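Local coordinates for protein AgaA (Rhizobium radiobacter, PDB 6HLX) that binds the opine agropinic acid as the periplasmic substrate-binding protein of an ABC transporter that imports it into the bacterium, at residues A[21-24]-A[25-29]; A[471-474]-A[475-478]; A[247-250]-A[251-254]. One frame throughout, in Å; residues are numbered along the deposited sequence.

Interaction 1: A[21-24]-A[25-29]; sequences PGTS and GRTVK. With G9Z (agropinic acid), chain E.
T27 leans back over the first turn of helix 23-32 and lays its hydroxyl on the carbonyl of T23, at the N-terminal end of a helix that meets agropinic acid in the pocket of this periplasmic binding protein. G22 is the N-cap. The two threonine side chains cross at an angle, T23 CG2 resting 4.0 Å from T27 OG1. OG1 of T27 stands beside its own backbone N (chi1 -58°), which swings it back to T23 O at 2.8 Å, above the carbonyl plane; T27 N reaches the same oxygen from the opposite face, so two donors grip one acceptor. R26 N completes the turn on G22 O, nearly straight at 165°.

P21 lies against G25, its CG 3.8 Å from G25 CA; with no side chain on G25 the ring can sit directly on the helix backbone. The backbone angles of G22 are of the kind that call for glycine, and ligand OAM lies 3.2 Å from its CA. That oxygen takes a hydrogen bond from T23 N, 2.9 Å long, so the ligand's lactam carbonyl meets the first turn of the helix, whose dipole probably favours it.

The R26 chain passes G22 O with its CG and bends at chi3, sending the guanidinium toward the sugar-like tail of the ligand; salt bridges to E135 and E382 hold it. K29 also pairs with E135 and bonds to the carbonyls of T17 and V19. Hydroxyl OG1 of T23 bonds to Y216 OH and to a water. The same water accepts from R26 NH1 at 3.2 Å and donates to ligand OAQ at 3.1 Å.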
# COMPACT_ATOMS: atom_id res chain seq x y z
N PRO A 21 -3.53 -6.35 -4.37
CA PRO A 21 -3.77 -7.55 -3.55
C PRO A 21 -3.00 -7.55 -2.23
O PRO A 21 -3.24 -8.41 -1.37
CB PRO A 21 -3.23 -8.69 -4.44
CG PRO A 21 -2.04 -8.05 -5.14
CD PRO A 21 -2.45 -6.58 -5.37
N GLY A 22 -2.03 -6.66 -2.12
CA GLY A 22 -1.13 -6.61 -0.98
C GLY A 22 0.32 -6.50 -1.46
O GLY A 22 0.59 -6.47 -2.67
N THR A 23 1.25 -6.42 -0.52
CA THR A 23 2.68 -6.20 -0.81
C THR A 23 3.29 -7.31 -1.66
O THR A 23 4.15 -7.03 -2.51
CB THR A 23 3.43 -5.96 0.50
OG1 THR A 23 2.75 -4.91 1.19
CG2 THR A 23 4.90 -5.57 0.29
N SER A 24 2.84 -8.57 -1.46
CA SER A 24 3.44 -9.68 -2.24
C SER A 24 3.21 -9.51 -3.75
O SER A 24 4.17 -9.53 -4.52
CB SER A 24 2.92 -11.04 -1.75
OG SER A 24 3.29 -11.23 -0.39
N GLY A 25 1.94 -9.30 -4.14
CA GLY A 25 1.59 -9.08 -5.54
C GLY A 25 2.27 -7.83 -6.08
O GLY A 25 2.80 -7.85 -7.19
N ARG A 26 2.30 -6.73 -5.29
CA ARG A 26 2.96 -5.49 -5.73
C ARG A 26 4.44 -5.71 -6.02
O ARG A 26 4.95 -5.19 -7.01
CB ARG A 26 2.82 -4.41 -4.66
CG ARG A 26 1.41 -3.85 -4.64
CD ARG A 26 1.25 -2.87 -3.52
NE ARG A 26 0.42 -1.76 -3.97
CZ ARG A 26 0.12 -0.70 -3.23
NH1 ARG A 26 0.51 -0.64 -1.96
NH2 ARG A 26 -0.59 0.29 -3.75
N THR A 27 5.15 -6.48 -5.15
CA THR A 27 6.60 -6.72 -5.32
C THR A 27 6.88 -7.39 -6.68
O THR A 27 7.80 -6.98 -7.37
CB THR A 27 7.14 -7.56 -4.14
OG1 THR A 27 6.87 -6.84 -2.92
CG2 THR A 27 8.65 -7.87 -4.26
N VAL A 28 6.04 -8.38 -7.08
CA VAL A 28 6.21 -9.05 -8.37
C VAL A 28 5.84 -8.06 -9.51
O VAL A 28 6.58 -7.94 -10.48
CB VAL A 28 5.42 -10.38 -8.46
CG1 VAL A 28 5.62 -11.03 -9.83
CG2 VAL A 28 5.84 -11.35 -7.34
N LYS A 29 4.73 -7.35 -9.35
CA LYS A 29 4.31 -6.38 -10.40
C LYS A 29 5.39 -5.33 -10.66
O LYS A 29 5.59 -4.94 -11.81
CB LYS A 29 3.03 -5.63 -9.99
CG LYS A 29 1.79 -6.49 -10.17
CD LYS A 29 0.47 -5.69 -10.15
CE LYS A 29 0.27 -4.94 -8.83
NZ LYS A 29 -1.14 -4.43 -8.70
OAM G9Z E . -0.09 -6.98 2.04
CAB G9Z E . -0.10 -7.00 3.28
CAC G9Z E . 0.13 -8.18 4.02
CB G9Z E . 0.04 -7.76 5.52
CA G9Z E . -0.45 -6.32 5.50
C G9Z E . 0.39 -5.49 6.30
O G9Z E . 1.44 -5.01 5.79
N G9Z E . -0.47 -5.96 4.05
CAG G9Z E . -0.75 -4.57 3.52
CAH G9Z E . -2.26 -4.31 3.50
OAP G9Z E . -2.70 -4.35 4.86
CAI G9Z E . -2.62 -2.96 2.87
OAQ G9Z E . -1.81 -2.77 1.68
CAJ G9Z E . -4.12 -2.90 2.43
OAR G9Z E . -4.40 -1.62 1.85
CAK G9Z E . -5.17 -3.24 3.52
OAT G9Z E . -6.46 -3.43 2.90
CAL G9Z E . -5.22 -2.19 4.64
OAS G9Z E . -6.12 -2.63 5.69
OXT G9Z E . 0.06 -5.29 7.51
O HOH W 1 0.63 -3.26 -0.12

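Interaction 2: A[471-474]-A[475-478]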
# COMPACT_ATOMS: atom_id res chain seq x y z
N PHE A 471 6.73 5.95 3.72
CA PHE A 471 5.54 5.36 3.09
C PHE A 471 5.82 4.57 1.80
O PHE A 471 4.90 3.91 1.29
CB PHE A 471 4.50 6.47 2.79
CG PHE A 471 3.66 6.93 3.95
CD1 PHE A 471 3.67 6.26 5.17
CD2 PHE A 471 2.85 8.06 3.82
CE1 PHE A 471 2.83 6.67 6.23
CE2 PHE A 471 2.03 8.48 4.88
CZ PHE A 471 2.02 7.78 6.07
N LEU A 472 7.04 4.63 1.26
CA LEU A 472 7.35 3.91 0.01
C LEU A 472 7.82 2.48 0.24
O LEU A 472 8.14 1.78 -0.73
CB LEU A 472 8.40 4.67 -0.81
CG LEU A 472 7.95 6.02 -1.33
CD1 LEU A 472 9.07 6.72 -1.99
CD2 LEU A 472 6.79 5.86 -2.30
N THR A 473 7.87 2.02 1.52
CA THR A 473 8.42 0.68 1.78
C THR A 473 7.72 -0.45 0.99
O THR A 473 8.41 -1.36 0.53
CB THR A 473 8.49 0.36 3.28
OG1 THR A 473 9.11 -0.93 3.47
CG2 THR A 473 7.12 0.40 3.97
N PHE A 474 6.40 -0.38 0.81
CA PHE A 474 5.70 -1.46 0.07
C PHE A 474 6.02 -1.48 -1.44
O PHE A 474 5.63 -2.43 -2.13
CB PHE A 474 4.18 -1.41 0.30
CG PHE A 474 3.69 -1.69 1.71
CD1 PHE A 474 4.52 -2.28 2.66
CD2 PHE A 474 2.38 -1.40 2.07
CE1 PHE A 474 4.05 -2.58 3.95
CE2 PHE A 474 1.91 -1.67 3.37
CZ PHE A 474 2.75 -2.25 4.30
N GLN A 475 6.70 -0.42 -1.95
CA GLN A 475 7.11 -0.34 -3.36
C GLN A 475 8.58 -0.72 -3.53
O GLN A 475 9.12 -0.55 -4.63
CB GLN A 475 6.87 1.07 -3.92
CG GLN A 475 5.38 1.44 -3.92
CD GLN A 475 5.14 2.69 -4.72
OE1 GLN A 475 5.98 3.10 -5.51
NE2 GLN A 475 3.98 3.30 -4.53
N SER A 476 9.23 -1.22 -2.47
CA SER A 476 10.66 -1.57 -2.51
C SER A 476 11.04 -2.55 -3.62
O SER A 476 12.20 -2.54 -4.07
CB SER A 476 11.14 -2.11 -1.16
OG SER A 476 11.01 -1.13 -0.14
N GLY A 477 10.06 -3.35 -4.09
CA GLY A 477 10.30 -4.27 -5.21
C GLY A 477 10.79 -3.56 -6.47
O GLY A 477 11.47 -4.17 -7.30
N LEU A 478 10.51 -2.24 -6.60
CA LEU A 478 11.06 -1.46 -7.72
C LEU A 478 12.60 -1.52 -7.76
O LEU A 478 13.20 -1.52 -8.84
CB LEU A 478 10.67 0.02 -7.58
CG LEU A 478 9.28 0.39 -8.06
CD1 LEU A 478 8.85 1.78 -7.51
CD2 LEU A 478 9.24 0.41 -9.60
O HOH W 2 7.38 -4.05 -3.46
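Between L472 and S476 the backbone winds as a 3-10 turn, Q475 N bonding back to L472 O at 2.9 Å and S476 N to T473 O at 3.1 Å. Both bonds run from residue i+3 back to residue i, the spacing of a 3-10 turn.

S476 adds its side chain to the second of these bonds. Its OG, placed beside the backbone N (chi1 -62°), turns back onto T473 O at 2.7 Å and approaches only 22° from the carbonyl plane, where the amide of the same residue stands 61° out of it. One buried carbonyl thus receives two donors from a single residue, and S476 OG has a further partner in M468 N. T473 points its CB away from 475-478; its OG1, anti to the backbone N, bonds to N467 OD1.

This run of 3-10 turns belongs to the long connection between strands 462-463 and 484-485, and it brings F474 into the agropinic acid pocket of the binding protein. F474 points its CB away from 475-478, and its ring touches both the ligand and T23 of helix 23-32. Q475 is extended beyond CG, its CB 3.5 Å from L472 O and its OE1 4.3 Å from L472 CD2. Both side chains also touch Y39 of strand 37-39, while Q475 and L478 reach L30 of helix 23-32.

A water spans the backbone just beyond, donating to F474 O at 2.7 Å and accepting from G477 N at 2.8 Å.

Interaction 3: A[247-250]-A[251-254]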
# COMPACT_ATOMS: atom_id res chain seq x y z
N THR A 247 -18.89 1.48 8.38
CA THR A 247 -19.86 2.40 8.99
C THR A 247 -21.34 1.98 8.79
O THR A 247 -22.23 2.62 9.37
CB THR A 247 -19.61 3.84 8.57
OG1 THR A 247 -19.96 4.00 7.20
CG2 THR A 247 -18.19 4.32 8.88
N LYS A 248 -21.60 0.87 8.05
CA LYS A 248 -22.96 0.30 7.95
C LYS A 248 -23.26 -0.58 9.17
O LYS A 248 -24.43 -0.89 9.43
CB LYS A 248 -23.20 -0.44 6.63
CG LYS A 248 -23.45 0.51 5.48
CD LYS A 248 -23.91 -0.18 4.21
CE LYS A 248 -24.47 0.83 3.22
NZ LYS A 248 -24.81 0.20 1.92
N PHE A 249 -22.22 -0.92 9.96
CA PHE A 249 -22.40 -1.64 11.23
C PHE A 249 -22.79 -0.53 12.19
O PHE A 249 -21.96 0.35 12.49
CB PHE A 249 -21.12 -2.39 11.66
CG PHE A 249 -21.28 -3.18 12.94
CD1 PHE A 249 -22.03 -4.35 12.97
CD2 PHE A 249 -20.66 -2.76 14.11
CE1 PHE A 249 -22.16 -5.08 14.16
CE2 PHE A 249 -20.80 -3.48 15.30
CZ PHE A 249 -21.55 -4.64 15.32
N GLU A 250 -24.07 -0.49 12.59
CA GLU A 250 -24.66 0.61 13.35
C GLU A 250 -23.74 1.22 14.46
O GLU A 250 -23.51 2.43 14.38
CB GLU A 250 -26.05 0.26 13.90
CG GLU A 250 -26.77 1.48 14.45
CD GLU A 250 -28.29 1.45 14.47
OE1 GLU A 250 -28.88 0.39 14.17
OE2 GLU A 250 -28.89 2.50 14.78
N PRO A 251 -23.17 0.48 15.45
CA PRO A 251 -22.28 1.14 16.44
C PRO A 251 -21.12 1.93 15.80
O PRO A 251 -20.77 3.01 16.28
CB PRO A 251 -21.76 -0.04 17.27
CG PRO A 251 -22.84 -1.06 17.18
CD PRO A 251 -23.34 -0.96 15.77
N PHE A 252 -20.58 1.43 14.68
CA PHE A 252 -19.43 2.07 14.00
C PHE A 252 -19.80 3.27 13.13
O PHE A 252 -18.93 3.84 12.49
CB PHE A 252 -18.66 1.02 13.19
CG PHE A 252 -17.99 -0.03 14.03
CD1 PHE A 252 -17.69 0.21 15.37
CD2 PHE A 252 -17.58 -1.23 13.47
CE1 PHE A 252 -17.08 -0.77 16.15
CE2 PHE A 252 -16.94 -2.20 14.25
CZ PHE A 252 -16.68 -1.96 15.57
N SER A 253 -21.09 3.62 13.07
CA SER A 253 -21.52 4.82 12.34
C SER A 253 -21.38 6.01 13.28
O SER A 253 -21.59 7.15 12.86
CB SER A 253 -22.98 4.69 11.91
OG SER A 253 -23.86 4.75 13.02
N LYS A 254 -21.07 5.75 14.57
CA LYS A 254 -21.01 6.77 15.61
C LYS A 254 -19.60 7.22 15.98
O LYS A 254 -18.83 6.40 16.49
CB LYS A 254 -21.77 6.31 16.88
CG LYS A 254 -23.23 6.01 16.60
CD LYS A 254 -23.91 5.29 17.74
CE LYS A 254 -25.31 4.82 17.39
NZ LYS A 254 -26.23 5.95 17.06
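P251 opens the turn by laying its ring across F249: CD sits over one face of the phenyl ring, 3.9 Å from its centroid and 25° off the normal, a CH-pi contact displaced toward the CD2-CE2 side of the ring. F249 carries its CG anti to the backbone N (chi1 -179°), which carries the ring round to meet both the proline and the next residue.

F252 comes at the F249 ring obliquely, the centroids 5.1 Å apart and the planes at 55°. Seen from F252 the approach is more definite, since F249 CD2 lies over one of its faces, 3.5 Å from F252 CD2. F252 N makes a weak bond to F249 O, and F252 O lies 3.7 Å from T247 CG2.

S253 then holds E250 O twice. OG, set between the backbone N and the carbonyl carbon, bonds at 2.7 Å in the carbonyl plane; the amide N bonds at 3.0 Å from well above that plane. CB of S253 also rests against T247 O.

K254 brings its N back to P251 O, closing the 3-10 turn, and takes the N-cap position of helix 255-264. Its ammonium group lies in the neighbourhood of the E250 carboxylate without touching it.

The turn lies on the connection from strand 240-245 to helix 255-264. F249 and P251 rest on F322 of strand 322-327; F252 touches V324 of that strand and V257 and I261 of the helix, with F245 meeting its ring edge-to-face.

Interactions 1 and 2 are buried neighbours near the middle of the chain, their centres 10 Å apart, and they touch: T23 OG1 comes within 3.4 Å of F474 CG, so helix 23-32 and the 471-478 turns line the agropinic acid pocket together. Interaction 3 is remote, its nearest atoms about 21 Å from either, partly open to solvent on the strand-to-helix connection 247-254. All three repeat one device, a hydroxyl and an amide of the same residue on one carbonyl, in an alpha-helical turn at T27 and in 3-10 turns at S476 and S253. Salt bridges and ligand bonds mark interaction 1, while aromatic and proline packing marks interaction 3.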